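Aldehyde dehydrogenase (Staphylococcus aureus, PDB 6K10) oxidises 4,4'-diaponeurosporen-4-al to 4,4'-diaponeurosporenoic acid in staphyloxanthin biosynthesis, as an NAD-dependent member of the aldehyde dehydrogenase family. Local coordinates at the interface of chains A and B. Residues are numbered along the deposited sequence; one frame, centred on the assembly and turned at random. Chains: chain A/B, Aldehyde dehydrogenase.

The interface of chains A and B. Residues chain A 94-95, 105-106, 437-438; chain B 406, 409.
With CG swung anti to the backbone N (chi1 -172°), B:Asn406 sends its carboxamide across the two-fold interface, nitrogen foremost, towards A:Ser105 and A:Asp95. On the other side A:Ser105 has OG beside its own backbone N (chi1 -57°), which turns the hydroxyl to meet that amide nitrogen. ND2 of B:Asn406 gives one hydrogen bond to the backbone carbonyl O of A:Asp95 at 3.0 Å, nearly straight at the hydrogen (174°). The other bond runs from ND2 of B:Asn406 to OG of A:Ser105 at 2.9 Å and is more bent. Both acceptors lie in the plane of the amide, so the two N-H groups are spent at once and the flat group is fixed in rotation; the pairing also tells ND2 from OD1, since a backbone carbonyl can only accept.

Next to this polar grip, B:Leu409 pushes its forked end against chain A and has more surface hidden here than any other residue of the patch. Its two methyls part company. CD1 of B:Leu409 goes to the CG2 branch of A:Ile438 at 3.6 Å, the two side chains meeting at about a right angle, while CD2 of B:Leu409 lies obliquely alongside A:Val94, 4.0 Å from its CG1. CB of A:Ser105 faces the fork, 4.0 Å from CD1 of B:Leu409 and about as far from CD2, so this one serine offers its hydroxyl to the asparagine and its methylene to the leucine. CD2 of B:Leu409 also rests by the backbone O of A:Tyr106, at 3.4 Å. Behind this surface, within chain A, CB of A:Tyr106 lies over one face of the A:Tyr437 ring near its rim, which may help to hold strand 104-111 against strand 432-439.

The patch is a small part of the two-fold interface of the deposited assembly, probably that of a physiological dimer: a loop of one subunit docks on strands 92-94, 104-111 and 432-439 of the other and on A:Asp95, just after the first. About 29 Å separates its centre from A:Glu217, the likely catalytic glutamate, so a direct part in the chemistry is unlikely. With its symmetry twin, it probably helps to keep the subunits in register.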
loop_
_atom_site.group_PDB
_atom_site.type_symbol
_atom_site.label_atom_id
_atom_site.label_comp_id
_atom_site.label_asym_id
_atom_site.label_seq_id
_atom_site.Cartn_x
_atom_site.Cartn_y
_atom_site.Cartn_z
ATOM N N VAL A 94 -20.553 3.667 -4.996
ATOM C CA VAL A 94 -20.358 2.947 -3.742
ATOM C C VAL A 94 -21.629 3.066 -2.917
ATOM O O VAL A 94 -22.241 4.139 -2.864
ATOM C CB VAL A 94 -19.137 3.496 -2.973
ATOM C CG1 VAL A 94 -19.075 2.939 -1.559
ATOM C CG2 VAL A 94 -17.857 3.190 -3.723
ATOM N N ASP A 95 -22.025 1.965 -2.280
ATOM C CA ASP A 95 -23.222 1.972 -1.451
ATOM C C ASP A 95 -23.115 3.016 -0.350
ATOM O O ASP A 95 -22.069 3.175 0.283
ATOM C CB ASP A 95 -23.452 0.591 -0.837
ATOM C CG ASP A 95 -24.677 0.556 0.060
ATOM O OD1 ASP A 95 -25.797 0.771 -0.446
ATOM O OD2 ASP A 95 -24.520 0.314 1.279
ATOM N N SER A 105 -22.182 8.216 -2.934
ATOM C CA SER A 105 -20.775 7.932 -2.677
ATOM C C SER A 105 -20.112 7.346 -3.917
ATOM O O SER A 105 -20.708 6.530 -4.625
ATOM C CB SER A 105 -20.615 6.983 -1.487
ATOM O OG SER A 105 -21.239 7.512 -0.327
ATOM N N TYR A 106 -18.866 7.756 -4.158
ATOM C CA TYR A 106 -18.112 7.364 -5.341
ATOM C C TYR A 106 -16.646 7.174 -4.995
ATOM O O TYR A 106 -16.151 7.687 -3.992
ATOM C CB TYR A 106 -18.218 8.406 -6.466
ATOM C CG TYR A 106 -19.620 8.853 -6.779
ATOM C CD1 TYR A 106 -20.395 8.165 -7.699
ATOM C CD2 TYR A 106 -20.171 9.963 -6.152
ATOM C CE1 TYR A 106 -21.681 8.567 -7.990
ATOM C CE2 TYR A 106 -21.457 10.372 -6.434
ATOM C CZ TYR A 106 -22.207 9.674 -7.352
ATOM O OH TYR A 106 -23.488 10.083 -7.632
ATOM N N TYR A 437 -15.130 10.276 -2.950
ATOM C CA TYR A 437 -15.830 11.545 -2.859
ATOM C C TYR A 437 -17.329 11.301 -2.812
ATOM O O TYR A 437 -17.828 10.277 -3.287
ATOM C CB TYR A 437 -15.459 12.497 -4.006
ATOM C CG TYR A 437 -15.975 12.117 -5.373
ATOM C CD1 TYR A 437 -15.222 11.318 -6.224
ATOM C CD2 TYR A 437 -17.202 12.585 -5.827
ATOM C CE1 TYR A 437 -15.687 10.979 -7.482
ATOM C CE2 TYR A 437 -17.674 12.251 -7.079
ATOM C CZ TYR A 437 -16.914 11.450 -7.903
ATOM O OH TYR A 437 -17.388 11.121 -9.153
ATOM N N ILE A 438 -18.037 12.252 -2.210
ATOM C CA ILE A 438 -19.481 12.176 -2.081
ATOM C C ILE A 438 -20.108 13.356 -2.806
ATOM O O ILE A 438 -19.444 14.336 -3.155
ATOM C CB ILE A 438 -19.940 12.148 -0.609
ATOM C CG1 ILE A 438 -19.453 13.398 0.125
ATOM C CG2 ILE A 438 -19.452 10.893 0.081
ATOM C CD1 ILE A 438 -20.113 13.623 1.465
ATOM N N ASN B 406 -18.804 7.553 5.647
ATOM C CA ASN B 406 -19.181 6.308 5.000
ATOM C C ASN B 406 -18.024 5.332 5.131
ATOM O O ASN B 406 -16.991 5.520 4.468
ATOM C CB ASN B 406 -19.524 6.537 3.530
ATOM C CG ASN B 406 -20.117 5.304 2.868
ATOM O OD1 ASN B 406 -20.099 4.208 3.432
ATOM N ND2 ASN B 406 -20.646 5.480 1.662
ATOM N N LEU B 409 -16.116 4.009 2.061
ATOM C CA LEU B 409 -15.220 4.879 1.318
ATOM C C LEU B 409 -13.848 4.854 1.970
ATOM O O LEU B 409 -13.742 5.181 3.160
ATOM C CB LEU B 409 -15.766 6.308 1.290
ATOM C CG LEU B 409 -16.984 6.587 0.411
ATOM C CD1 LEU B 409 -17.362 8.052 0.505
ATOM C CD2 LEU B 409 -16.730 6.199 -1.039
#